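Local coordinates for SusD homolog (Bacteroides thetaiotaomicron, PDB 3EHM), which probably binds mucin O-glycans for their uptake and use by this gut bacterium, as a member of the SusD family, at residues T275-L280 against K393-T398; S86-A91 against R488-P493; Q119-I124 against S184-Y189; G68-W73 against K316-T321. All blocks are in the same frame, centred on the assembly; numbering follows the deposited sequence.

Interaction 1: T275-L280 against K393-T398; sequences TIWGYL and KPTGLT
Two aromatic rings of helix 274-282, Tyr-279 and Trp-277, meet loop 393-398 differently. The Tyr-279 ring runs alongside the Pro-394 ring, pointing the same way, and takes Pro-394 CB over one face: a CH-pi contact with CB 4.0 Å from the ring centroid and 30° off its normal. Its hydroxyl is hydrogen-bonded outside this contact, to Tyr-463 O. Trp-277 crosses the Thr-395 and Leu-397 side chains obliquely, its CG anti to the backbone N (chi1 165°). Its six-membered ring brings CZ3 to 3.8 Å from Leu-397 CD1 and CH2 to 3.8 Å from Thr-395 CG2, while Gly-396 O lies at its edge. Gly-278, between the two rings, lets the backbones come close. Thr-395 N donates to Gly-278 O at 2.8 Å, nearly straight at 170°, although the donor stands above the carbonyl plane. A beta carbon at Gly-278 would fall 2.8 Å from Thr-395 O, a buried carbonyl with no partner in the model. Thr-395 OG1 is hydrogen-bonded to Asp-281 OD2, a second tie to the same helix. This is a loop docked on a helix face, anchored by one backbone bond and flanked by aromatic packing, within the mainly helical SusD-like fold.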
loop_
_atom_site.group_PDB
_atom_site.type_symbol
_atom_site.label_atom_id
_atom_site.label_comp_id
_atom_site.label_asym_id
_atom_site.label_seq_id
_atom_site.Cartn_x
_atom_site.Cartn_y
_atom_site.Cartn_z
ATOM N N THR A 275 -10.614 8.022 -8.720
ATOM C CA THR A 275 -9.630 7.382 -9.580
ATOM C C THR A 275 -9.932 5.907 -9.837
ATOM O O THR A 275 -10.033 5.480 -10.986
ATOM C CB THR A 275 -8.215 7.501 -8.990
ATOM O OG1 THR A 275 -7.902 8.884 -8.786
ATOM C CG2 THR A 275 -7.193 6.887 -9.946
ATOM N N ILE A 276 -10.084 5.121 -8.777
ATOM C CA ILE A 276 -10.350 3.711 -8.983
ATOM C C ILE A 276 -11.695 3.510 -9.688
ATOM O O ILE A 276 -11.844 2.604 -10.501
ATOM C CB ILE A 276 -10.280 2.920 -7.647
ATOM C CG1 ILE A 276 -10.255 1.418 -7.946
ATOM C CG2 ILE A 276 -11.445 3.290 -6.736
ATOM C CD1 ILE A 276 -9.982 0.559 -6.722
ATOM N N TRP A 277 -12.669 4.366 -9.397
ATOM C CA TRP A 277 -13.963 4.244 -10.059
ATOM C C TRP A 277 -13.788 4.466 -11.557
ATOM O O TRP A 277 -14.343 3.732 -12.367
ATOM C CB TRP A 277 -14.963 5.272 -9.534
ATOM C CG TRP A 277 -16.159 5.396 -10.444
ATOM C CD1 TRP A 277 -17.227 4.547 -10.519
ATOM C CD2 TRP A 277 -16.357 6.382 -11.468
ATOM N NE1 TRP A 277 -18.076 4.941 -11.529
ATOM C CE2 TRP A 277 -17.566 6.063 -12.128
ATOM C CE3 TRP A 277 -15.627 7.500 -11.895
ATOM C CZ2 TRP A 277 -18.065 6.825 -13.192
ATOM C CZ3 TRP A 277 -16.122 8.258 -12.956
ATOM C CH2 TRP A 277 -17.331 7.916 -13.591
ATOM N N GLY A 278 -13.025 5.497 -11.912
ATOM C CA GLY A 278 -12.794 5.814 -13.311
ATOM C C GLY A 278 -12.257 4.645 -14.108
ATOM O O GLY A 278 -12.715 4.382 -15.228
ATOM N N TYR A 279 -11.275 3.946 -13.546
ATOM C CA TYR A 279 -10.699 2.790 -14.223
ATOM C C TYR A 279 -11.683 1.622 -14.273
ATOM O O TYR A 279 -11.904 1.039 -15.329
ATOM C CB TYR A 279 -9.403 2.353 -13.526
ATOM C CG TYR A 279 -8.231 3.273 -13.803
ATOM C CD1 TYR A 279 -7.597 3.266 -15.044
ATOM C CD2 TYR A 279 -7.794 4.189 -12.847
ATOM C CE1 TYR A 279 -6.559 4.147 -15.332
ATOM C CE2 TYR A 279 -6.754 5.080 -13.124
ATOM C CZ TYR A 279 -6.144 5.056 -14.372
ATOM O OH TYR A 279 -5.136 5.956 -14.671
ATOM N N LEU A 280 -12.279 1.285 -13.134
ATOM C CA LEU A 280 -13.217 0.168 -13.081
ATOM C C LEU A 280 -14.376 0.357 -14.048
ATOM O O LEU A 280 -14.774 -0.580 -14.739
ATOM C CB LEU A 280 -13.745 -0.016 -11.654
ATOM C CG LEU A 280 -12.689 -0.380 -10.605
ATOM C CD1 LEU A 280 -13.326 -0.428 -9.219
ATOM C CD2 LEU A 280 -12.071 -1.726 -10.953
ATOM N N LYS A 393 -10.889 3.148 -22.348
ATOM C CA LYS A 393 -10.025 3.951 -21.491
ATOM C C LYS A 393 -10.778 4.340 -20.227
ATOM O O LYS A 393 -12.008 4.298 -20.191
ATOM C CB LYS A 393 -9.562 5.211 -22.233
ATOM C CG LYS A 393 -8.383 4.994 -23.186
ATOM C CD LYS A 393 -8.716 3.995 -24.276
ATOM C CE LYS A 393 -7.565 3.817 -25.251
ATOM N NZ LYS A 393 -7.893 2.804 -26.301
ATOM N N PRO A 394 -10.053 4.720 -19.163
ATOM C CA PRO A 394 -10.743 5.102 -17.930
ATOM C C PRO A 394 -11.744 6.232 -18.140
ATOM O O PRO A 394 -11.580 7.076 -19.023
ATOM C CB PRO A 394 -9.598 5.486 -16.990
ATOM C CG PRO A 394 -8.509 5.908 -17.924
ATOM C CD PRO A 394 -8.597 4.879 -19.021
ATOM N N THR A 395 -12.786 6.239 -17.322
ATOM C CA THR A 395 -13.825 7.248 -17.429
ATOM C C THR A 395 -13.483 8.494 -16.635
ATOM O O THR A 395 -13.064 8.414 -15.479
ATOM C CB THR A 395 -15.159 6.704 -16.920
ATOM O OG1 THR A 395 -15.431 5.454 -17.563
ATOM C CG2 THR A 395 -16.281 7.693 -17.226
ATOM N N GLY A 396 -13.664 9.648 -17.261
ATOM C CA GLY A 396 -13.377 10.891 -16.581
ATOM C C GLY A 396 -14.567 11.312 -15.747
ATOM O O GLY A 396 -15.667 10.782 -15.897
ATOM N N LEU A 397 -14.345 12.262 -14.853
ATOM C CA LEU A 397 -15.409 12.761 -14.010
ATOM C C LEU A 397 -15.708 14.174 -14.494
ATOM O O LEU A 397 -14.848 15.054 -14.453
ATOM C CB LEU A 397 -14.949 12.763 -12.548
ATOM C CG LEU A 397 -16.000 12.757 -11.436
ATOM C CD1 LEU A 397 -17.074 11.720 -11.734
ATOM C CD2 LEU A 397 -15.318 12.459 -10.105
ATOM N N THR A 398 -16.915 14.386 -14.999
ATOM C CA THR A 398 -17.281 15.710 -15.472
ATOM C C THR A 398 -18.007 16.434 -14.349
ATOM O O THR A 398 -18.452 15.810 -13.378
ATOM C CB THR A 398 -18.213 15.643 -16.688
ATOM O OG1 THR A 398 -19.493 15.145 -16.277
ATOM C CG2 THR A 398 -17.624 14.722 -17.762
#

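Interaction 2: S86-A91 against R488-P493; sequences SRMNYA and RFRFAP
Ala-492 N is the best-held polar atom here, with one grip: a hydrogen bond to a water 2.9 Å away. The same water donates weakly to Met-88 O, bridging helix 85-110 and the loop 488-493. The motif beside this bridge is a Met-aromatic contact, where a late loop of the SusD-like fold covers an early helix. Met-88, present as selenomethionine, crosses the Phe-489 side chain at about a right angle. Bends at chi2 and chi3 curl its tip so that CE lies over the ring centre, a CH-pi contact 3.9 Å from the centroid and 6° off the normal, while SE lies obliquely, 4.2 Å from the same centroid. Ala-91 CB adds a second contact, 3.7 Å from Phe-489 CD2. Phe-83 meets the same ring edge to face, and Phe-140 of helix 116-140 touches it. The Phe-489 chi1 of -96°, well off a staggered value, suggests some strain in seating the ring. Ala-492 CB packs 4.1 Å from Met-88 CB. Arg-490 sends NE to Phe-83 O, but its own carbonyl is buried without a hydrogen-bonding partner in the model: Arg-490 O has SE of Met-88 3.0 Å away.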
loop_
_atom_site.group_PDB
_atom_site.type_symbol
_atom_site.label_atom_id
_atom_site.label_comp_id
_atom_site.label_asym_id
_atom_site.label_seq_id
_atom_site.Cartn_x
_atom_site.Cartn_y
_atom_site.Cartn_z
ATOM N N SER A 86 0.976 16.672 15.529
ATOM C CA SER A 86 0.220 15.585 16.142
ATOM C C SER A 86 -0.072 14.430 15.182
ATOM O O SER A 86 0.087 13.270 15.550
ATOM C CB SER A 86 -1.100 16.106 16.719
ATOM O OG SER A 86 -1.905 16.664 15.701
ATOM N N ARG A 87 -0.486 14.739 13.955
ATOM C CA ARG A 87 -0.796 13.681 12.992
ATOM C C ARG A 87 0.430 12.942 12.451
ATOM O O ARG A 87 0.347 11.753 12.135
ATOM C CB ARG A 87 -1.623 14.241 11.830
ATOM C CG ARG A 87 -3.005 14.756 12.246
ATOM C CD ARG A 87 -3.887 13.660 12.859
ATOM N NE ARG A 87 -4.268 12.634 11.892
ATOM C CZ ARG A 87 -5.150 11.667 12.129
ATOM N NH1 ARG A 87 -5.754 11.588 13.309
ATOM N NH2 ARG A 87 -5.429 10.777 11.184
HETATM N N MSE A 88 1.561 13.638 12.332
HETATM C CA MSE A 88 2.783 13.008 11.838
HETATM C C MSE A 88 3.404 12.157 12.940
HETATM O O MSE A 88 4.037 11.134 12.673
HETATM C CB MSE A 88 3.778 14.065 11.351
HETATM C CG MSE A 88 3.370 14.708 10.038
HETATM SE SE MSE A 88 3.107 13.378 8.629
HETATM C CE MSE A 88 1.180 13.193 8.716
ATOM N N ASN A 89 3.231 12.587 14.183
ATOM C CA ASN A 89 3.733 11.818 15.313
ATOM C C ASN A 89 2.888 10.544 15.359
ATOM O O ASN A 89 3.384 9.445 15.629
ATOM C CB ASN A 89 3.554 12.613 16.605
ATOM C CG ASN A 89 3.770 11.772 17.838
ATOM O OD1 ASN A 89 2.845 11.549 18.623
ATOM N ND2 ASN A 89 4.992 11.291 18.019
ATOM N N TYR A 90 1.602 10.711 15.072
ATOM C CA TYR A 90 0.650 9.607 15.061
ATOM C C TYR A 90 1.049 8.624 13.958
ATOM O O TYR A 90 1.033 7.410 14.162
ATOM C CB TYR A 90 -0.753 10.169 14.820
ATOM C CG TYR A 90 -1.899 9.185 14.936
ATOM C CD1 TYR A 90 -1.910 8.194 15.919
ATOM C CD2 TYR A 90 -3.015 9.304 14.110
ATOM C CE1 TYR A 90 -3.016 7.345 16.078
ATOM C CE2 TYR A 90 -4.120 8.473 14.260
ATOM C CZ TYR A 90 -4.119 7.497 15.244
ATOM O OH TYR A 90 -5.232 6.696 15.394
ATOM N N ALA A 91 1.428 9.162 12.801
ATOM C CA ALA A 91 1.841 8.349 11.663
ATOM C C ALA A 91 3.117 7.572 11.981
ATOM O O ALA A 91 3.247 6.402 11.626
ATOM C CB ALA A 91 2.060 9.234 10.442
ATOM N N ARG A 488 5.695 12.283 0.105
ATOM C CA ARG A 488 6.043 11.598 1.349
ATOM C C ARG A 488 5.405 12.314 2.526
ATOM O O ARG A 488 4.931 13.438 2.388
ATOM C CB ARG A 488 7.564 11.629 1.553
ATOM C CG ARG A 488 8.127 13.056 1.725
ATOM C CD ARG A 488 9.647 13.080 1.932
ATOM N NE ARG A 488 10.060 12.641 3.267
ATOM C CZ ARG A 488 10.110 13.426 4.341
ATOM N NH1 ARG A 488 9.774 14.707 4.257
ATOM N NH2 ARG A 488 10.498 12.931 5.509
ATOM N N PHE A 489 5.395 11.651 3.679
ATOM C CA PHE A 489 4.897 12.258 4.906
ATOM C C PHE A 489 6.148 12.938 5.454
ATOM O O PHE A 489 7.261 12.545 5.102
ATOM C CB PHE A 489 4.447 11.191 5.918
ATOM C CG PHE A 489 2.971 10.897 5.900
ATOM C CD1 PHE A 489 2.119 11.536 5.004
ATOM C CD2 PHE A 489 2.431 9.967 6.790
ATOM C CE1 PHE A 489 0.750 11.252 4.992
ATOM C CE2 PHE A 489 1.065 9.678 6.783
ATOM C CZ PHE A 489 0.225 10.325 5.881
ATOM N N ARG A 490 5.988 13.955 6.295
ATOM C CA ARG A 490 7.153 14.604 6.884
ATOM C C ARG A 490 7.141 14.218 8.358
ATOM O O ARG A 490 6.087 13.904 8.907
ATOM C CB ARG A 490 7.079 16.132 6.757
ATOM C CG ARG A 490 6.056 16.786 7.680
ATOM C CD ARG A 490 6.280 18.286 7.818
ATOM N NE ARG A 490 5.306 18.875 8.734
ATOM C CZ ARG A 490 5.422 20.077 9.286
ATOM N NH1 ARG A 490 6.475 20.838 9.017
ATOM N NH2 ARG A 490 4.487 20.513 10.123
ATOM N N PHE A 491 8.306 14.220 8.992
ATOM C CA PHE A 491 8.371 13.894 10.409
ATOM C C PHE A 491 7.804 15.073 11.185
ATOM O O PHE A 491 7.754 16.195 10.675
ATOM C CB PHE A 491 9.817 13.643 10.837
ATOM C CG PHE A 491 10.405 12.394 10.258
ATOM C CD1 PHE A 491 10.058 11.149 10.764
ATOM C CD2 PHE A 491 11.274 12.456 9.174
ATOM C CE1 PHE A 491 10.566 9.981 10.198
ATOM C CE2 PHE A 491 11.788 11.294 8.601
ATOM C CZ PHE A 491 11.430 10.056 9.114
ATOM N N ALA A 492 7.362 14.810 12.408
ATOM C CA ALA A 492 6.821 15.857 13.263
ATOM C C ALA A 492 7.993 16.741 13.689
ATOM O O ALA A 492 8.963 16.253 14.266
ATOM C CB ALA A 492 6.153 15.231 14.486
ATOM N N PRO A 493 7.926 18.051 13.393
ATOM C CA PRO A 493 9.003 18.975 13.759
ATOM C C PRO A 493 9.494 18.828 15.202
ATOM O O PRO A 493 10.698 18.810 15.453
ATOM C CB PRO A 493 8.380 20.343 13.489
ATOM C CG PRO A 493 7.522 20.072 12.296
ATOM C CD PRO A 493 6.853 18.758 12.671
HETATM O O HOH W 1 6.974 12.022 13.247
#

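Interaction 3: Q119-I124 against S184-Y189; sequences QAILEI and SVMAQY
A bend at chi3 (-61°) brings the methyl of Met-186, present as selenomethionine, against Ile-121, after CG has been set anti to the carbonyl carbon. The backbone prepares this turn: Met-186 has a positive phi of 51°, in the left-handed helical region, where the loop changes direction. On the helix, Ile-121 has CG1 anti to its carbonyl carbon and a fully extended chi2 of 180°, so CG1 and CD1 reach out beside the Met-186 chain, which they cross at about a right angle. Contact runs along both chains: Met-186 CE lies 3.7 Å from Ile-121 CG2, and Met-186 CG lies 3.9 Å from Ile-121 CD1. Val-185 fills the neighbouring position. Its CG1, anti to the backbone N, is 3.8 Å from Ile-121 CG1 and 3.7 Å from Ile-124 CD1, the Ile-124 and Val-185 side chains sliding past each other in opposite directions. Its CG2 is 4.2 Å from Ala-120 CB. An alanine at Ile-121 would remove the branches touching both Val-185 and Met-186 and would probably loosen the seating of the loop. All the cross-contacts are apolar, and the five residues making them are buried. Phe-29 of helix 23-36 touches both Ile-124 and Met-186, whereas Val-197 of helix 197-215 touches Val-185. The geometry is that of plain hydrophobic packing: a loop between helices 160-178 and 197-215 is plugged against one face of helix 116-140, in the alpha-helical, tetratricopeptide-repeat-related architecture of SusD proteins.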
loop_
_atom_site.group_PDB
_atom_site.type_symbol
_atom_site.label_atom_id
_atom_site.label_comp_id
_atom_site.label_asym_id
_atom_site.label_seq_id
_atom_site.Cartn_x
_atom_site.Cartn_y
_atom_site.Cartn_z
ATOM N N GLN A 119 15.599 -19.314 16.911
ATOM C CA GLN A 119 16.206 -18.527 15.841
ATOM C C GLN A 119 15.158 -18.309 14.754
ATOM O O GLN A 119 15.074 -17.235 14.161
ATOM C CB GLN A 119 17.395 -19.268 15.231
ATOM C CG GLN A 119 18.601 -19.402 16.134
ATOM C CD GLN A 119 19.689 -20.255 15.506
ATOM O OE1 GLN A 119 19.646 -20.558 14.310
ATOM N NE2 GLN A 119 20.679 -20.637 16.308
ATOM N N ALA A 120 14.370 -19.350 14.499
ATOM C CA ALA A 120 13.314 -19.314 13.492
ATOM C C ALA A 120 12.238 -18.310 13.888
ATOM O O ALA A 120 11.714 -17.578 13.045
ATOM C CB ALA A 120 12.701 -20.702 13.331
ATOM N N ILE A 121 11.901 -18.291 15.174
ATOM C CA ILE A 121 10.899 -17.362 15.675
ATOM C C ILE A 121 11.363 -15.936 15.417
ATOM O O ILE A 121 10.599 -15.110 14.923
ATOM C CB ILE A 121 10.667 -17.555 17.186
ATOM C CG1 ILE A 121 9.838 -18.822 17.418
ATOM C CG2 ILE A 121 9.979 -16.331 17.774
ATOM C CD1 ILE A 121 9.557 -19.116 18.876
ATOM N N LEU A 122 12.621 -15.655 15.747
ATOM C CA LEU A 122 13.176 -14.324 15.545
ATOM C C LEU A 122 13.160 -13.929 14.072
ATOM O O LEU A 122 12.806 -12.799 13.738
ATOM C CB LEU A 122 14.611 -14.245 16.090
ATOM C CG LEU A 122 15.373 -12.939 15.816
ATOM C CD1 LEU A 122 14.605 -11.758 16.378
ATOM C CD2 LEU A 122 16.754 -13.007 16.440
ATOM N N GLU A 123 13.533 -14.852 13.188
ATOM C CA GLU A 123 13.543 -14.537 11.761
ATOM C C GLU A 123 12.133 -14.297 11.224
ATOM O O GLU A 123 11.938 -13.472 10.336
ATOM C CB GLU A 123 14.240 -15.640 10.958
ATOM C CG GLU A 123 15.749 -15.743 11.206
ATOM C CD GLU A 123 16.456 -14.390 11.199
ATOM O OE1 GLU A 123 16.134 -13.532 10.347
ATOM O OE2 GLU A 123 17.347 -14.186 12.051
ATOM N N ILE A 124 11.150 -15.015 11.756
ATOM C CA ILE A 124 9.772 -14.814 11.320
ATOM C C ILE A 124 9.356 -13.425 11.808
ATOM O O ILE A 124 8.705 -12.665 11.093
ATOM C CB ILE A 124 8.834 -15.901 11.904
ATOM C CG1 ILE A 124 9.121 -17.237 11.211
ATOM C CG2 ILE A 124 7.360 -15.498 11.721
ATOM C CD1 ILE A 124 8.384 -18.415 11.804
ATOM N N SER A 184 6.609 -27.049 12.001
ATOM C CA SER A 184 5.800 -25.863 12.269
ATOM C C SER A 184 6.404 -24.999 13.375
ATOM O O SER A 184 7.025 -25.509 14.309
ATOM C CB SER A 184 4.378 -26.274 12.654
ATOM O OG SER A 184 3.764 -27.004 11.603
ATOM N N VAL A 185 6.213 -23.686 13.265
ATOM C CA VAL A 185 6.739 -22.748 14.245
ATOM C C VAL A 185 5.663 -21.759 14.699
ATOM O O VAL A 185 5.074 -21.048 13.883
ATOM C CB VAL A 185 7.937 -21.962 13.665
ATOM C CG1 VAL A 185 8.359 -20.857 14.633
ATOM C CG2 VAL A 185 9.101 -22.907 13.407
HETATM N N MSE A 186 5.412 -21.727 16.006
HETATM C CA MSE A 186 4.416 -20.830 16.591
HETATM C C MSE A 186 3.044 -20.871 15.924
HETATM O O MSE A 186 2.394 -19.836 15.789
HETATM C CB MSE A 186 4.916 -19.387 16.558
HETATM C CG MSE A 186 5.881 -19.009 17.661
HETATM SE SE MSE A 186 6.087 -17.097 17.659
HETATM C CE MSE A 186 6.817 -16.881 15.875
ATOM N N ALA A 187 2.594 -22.054 15.525
ATOM C CA ALA A 187 1.297 -22.181 14.864
ATOM C C ALA A 187 0.156 -21.502 15.621
ATOM O O ALA A 187 -0.670 -20.816 15.026
ATOM C CB ALA A 187 0.963 -23.654 14.649
ATOM N N GLN A 188 0.108 -21.706 16.933
ATOM C CA GLN A 188 -0.948 -21.135 17.756
ATOM C C GLN A 188 -1.024 -19.611 17.715
ATOM O O GLN A 188 -2.098 -19.038 17.885
ATOM C CB GLN A 188 -0.785 -21.588 19.214
ATOM C CG GLN A 188 -1.804 -20.955 20.166
ATOM C CD GLN A 188 -1.683 -21.463 21.593
ATOM O OE1 GLN A 188 -2.431 -21.042 22.481
ATOM N NE2 GLN A 188 -0.742 -22.372 21.822
ATOM N N TYR A 189 0.108 -18.956 17.487
ATOM C CA TYR A 189 0.138 -17.497 17.461
ATOM C C TYR A 189 0.350 -16.905 16.072
ATOM O O TYR A 189 0.464 -15.687 15.927
ATOM C CB TYR A 189 1.238 -16.992 18.393
ATOM C CG TYR A 189 1.160 -17.579 19.782
ATOM C CD1 TYR A 189 2.037 -18.586 20.185
ATOM C CD2 TYR A 189 0.209 -17.131 20.695
ATOM C CE1 TYR A 189 1.967 -19.129 21.461
ATOM C CE2 TYR A 189 0.131 -17.670 21.977
ATOM C CZ TYR A 189 1.014 -18.667 22.352
ATOM O OH TYR A 189 0.951 -19.196 23.621
#

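Interaction 4: G68-W73 against K316-T321; sequences GNNNNW and KSKSET
The Asn-70 amide grips the Ser-319 backbone with two hydrogen bonds. OD1 accepts from Ser-319 N at 3.1 Å, the donor standing 27° above the carbonyl plane, and ND2 donates to Ser-319 O, also at 3.1 Å, close to the amide plane. Beside this pair, Lys-318 crosses Asn-70 obliquely, its CA making a CA-H...O contact of 3.2 Å with Asn-70 O, a buried carbonyl without a hydrogen-bonding partner in the model. Three waters join the rest: one bridges Asn-70 OD1 (3.0 Å) and Ser-317 O (2.7 Å), one donates to Asn-72 OD1 at 2.6 Å and one accepts from Asn-72 ND2 at 2.9 Å, the last two also bonded to Ser-317 OG. Further out, an inverse gamma turn centred on Asn-70 shapes the backbone past strand 67-69, and ND2 also bonds Asn-268 O. Asn-72 is fixed by Gly-74 N and Ser-315 O, while Lys-318 NZ reaches Tyr-267 O. A leucine at Asn-70 would lose both bonds to Ser-319 and that to Asn-268 O, and would probably leave the segments less firmly joined. Amide-to-backbone pairing supplemented by water is consistent with directional polar bonds, rather than apolar packing, largely fixing how these segments meet.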
loop_
_atom_site.group_PDB
_atom_site.type_symbol
_atom_site.label_atom_id
_atom_site.label_comp_id
_atom_site.label_asym_id
_atom_site.label_seq_id
_atom_site.Cartn_x
_atom_site.Cartn_y
_atom_site.Cartn_z
ATOM N N GLY A 68 -12.434 8.156 -1.175
ATOM C CA GLY A 68 -12.759 9.568 -1.212
ATOM C C GLY A 68 -13.277 9.877 0.182
ATOM O O GLY A 68 -13.998 9.059 0.752
ATOM N N ASN A 69 -12.912 11.028 0.742
ATOM C CA ASN A 69 -13.350 11.384 2.092
ATOM C C ASN A 69 -14.619 12.236 2.130
ATOM O O ASN A 69 -14.743 13.215 1.390
ATOM C CB ASN A 69 -12.257 12.168 2.836
ATOM C CG ASN A 69 -10.928 11.437 2.899
ATOM O OD1 ASN A 69 -10.865 10.252 3.236
ATOM N ND2 ASN A 69 -9.849 12.156 2.595
ATOM N N ASN A 70 -15.553 11.865 3.004
ATOM C CA ASN A 70 -16.783 12.633 3.190
ATOM C C ASN A 70 -16.483 13.562 4.365
ATOM O O ASN A 70 -17.163 13.536 5.393
ATOM C CB ASN A 70 -17.956 11.701 3.520
ATOM C CG ASN A 70 -19.223 12.454 3.911
ATOM O OD1 ASN A 70 -19.457 13.586 3.475
ATOM N ND2 ASN A 70 -20.059 11.813 4.724
ATOM N N ASN A 71 -15.445 14.377 4.199
ATOM C CA ASN A 71 -15.013 15.310 5.236
ATOM C C ASN A 71 -13.747 16.016 4.753
ATOM O O ASN A 71 -13.096 15.553 3.823
ATOM C CB ASN A 71 -14.703 14.521 6.522
ATOM C CG ASN A 71 -14.710 15.386 7.770
ATOM O OD1 ASN A 71 -14.792 14.871 8.889
ATOM N ND2 ASN A 71 -14.616 16.694 7.591
ATOM N N ASN A 72 -13.412 17.146 5.367
ATOM C CA ASN A 72 -12.188 17.854 5.016
ATOM C C ASN A 72 -11.437 18.176 6.303
ATOM O O ASN A 72 -10.333 18.722 6.272
ATOM C CB ASN A 72 -12.473 19.136 4.216
ATOM C CG ASN A 72 -13.278 20.160 4.993
ATOM O OD1 ASN A 72 -13.457 20.049 6.209
ATOM N ND2 ASN A 72 -13.761 21.178 4.287
ATOM N N TRP A 73 -12.042 17.808 7.430
ATOM C CA TRP A 73 -11.463 18.029 8.757
ATOM C C TRP A 73 -10.965 19.461 8.938
ATOM O O TRP A 73 -9.989 19.707 9.648
ATOM C CB TRP A 73 -10.320 17.038 8.999
ATOM C CG TRP A 73 -10.788 15.617 9.120
ATOM C CD1 TRP A 73 -11.207 14.982 10.258
ATOM C CD2 TRP A 73 -10.931 14.670 8.057
ATOM N NE1 TRP A 73 -11.604 13.698 9.967
ATOM C CE2 TRP A 73 -11.445 13.480 8.622
ATOM C CE3 TRP A 73 -10.675 14.709 6.680
ATOM C CZ2 TRP A 73 -11.710 12.338 7.857
ATOM C CZ3 TRP A 73 -10.941 13.566 5.916
ATOM C CH2 TRP A 73 -11.453 12.400 6.511
ATOM N N LYS A 316 -14.772 19.693 0.491
ATOM C CA LYS A 316 -16.062 19.937 1.133
ATOM C C LYS A 316 -16.189 19.347 2.535
ATOM O O LYS A 316 -15.566 18.334 2.861
ATOM C CB LYS A 316 -17.191 19.385 0.258
ATOM C CG LYS A 316 -17.863 20.408 -0.651
ATOM C CD LYS A 316 -16.891 21.062 -1.612
ATOM C CE LYS A 316 -17.625 21.997 -2.578
ATOM N NZ LYS A 316 -18.389 23.084 -1.886
ATOM N N SER A 317 -17.011 19.990 3.360
ATOM C CA SER A 317 -17.252 19.531 4.724
ATOM C C SER A 317 -18.061 18.237 4.702
ATOM O O SER A 317 -18.690 17.904 3.700
ATOM C CB SER A 317 -18.030 20.592 5.512
ATOM O OG SER A 317 -17.268 21.776 5.659
ATOM N N LYS A 318 -18.041 17.510 5.814
ATOM C CA LYS A 318 -18.799 16.270 5.917
ATOM C C LYS A 318 -20.288 16.586 5.807
ATOM O O LYS A 318 -20.740 17.614 6.294
ATOM C CB LYS A 318 -18.532 15.597 7.264
ATOM C CG LYS A 318 -19.349 14.331 7.487
ATOM C CD LYS A 318 -19.106 13.749 8.869
ATOM C CE LYS A 318 -19.927 12.487 9.081
ATOM N NZ LYS A 318 -19.806 11.970 10.472
ATOM N N SER A 319 -21.048 15.705 5.167
ATOM C CA SER A 319 -22.487 15.902 5.032
ATOM C C SER A 319 -23.205 14.568 5.211
ATOM O O SER A 319 -22.630 13.506 4.958
ATOM C CB SER A 319 -22.821 16.498 3.665
ATOM O OG SER A 319 -24.223 16.656 3.520
ATOM N N GLU A 320 -24.461 14.619 5.645
ATOM C CA GLU A 320 -25.220 13.397 5.868
ATOM C C GLU A 320 -26.618 13.383 5.257
ATOM O O GLU A 320 -27.442 12.554 5.630
ATOM C CB GLU A 320 -25.319 13.118 7.370
ATOM C CG GLU A 320 -23.965 13.043 8.067
ATOM C CD GLU A 320 -24.063 12.557 9.500
ATOM O OE1 GLU A 320 -24.492 11.405 9.716
ATOM O OE2 GLU A 320 -23.708 13.328 10.415
ATOM N N THR A 321 -26.890 14.283 4.318
ATOM C CA THR A 321 -28.209 14.313 3.689
ATOM C C THR A 321 -28.294 13.221 2.630
ATOM O O THR A 321 -27.287 12.604 2.284
ATOM C CB THR A 321 -28.481 15.653 3.007
ATOM O OG1 THR A 321 -27.748 15.720 1.781
ATOM C CG2 THR A 321 -28.053 16.801 3.910
HETATM O O HOH W 2 -18.351 15.894 1.905
HETATM O O HOH W 3 -15.354 20.969 7.753
HETATM O O HOH W 4 -14.689 23.710 5.280
#

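Interactions 1 and 4 each lie across the chain's centre from interaction 3, with centres 44 Å from its own. The centre of interaction 2 is 31 Å from that of interaction 1 and 33 Å from that of interaction 3. Interaction 4 comes within about 7 Å, nearest atoms, of both interaction 1 and interaction 2. Strand 67-69, entering interaction 4, pairs antiparallel with strand 270-272, which leads, one residue later, into helix 274-282 of interaction 1. Successive helices 85-110 and 116-140 carry interactions 2 and 3. Interaction 2 ties an early helix to a loop near the C-terminal end, enclosing 1 and 3; interaction 4 crosses 1 and 2 and also encloses 3, the most local closure.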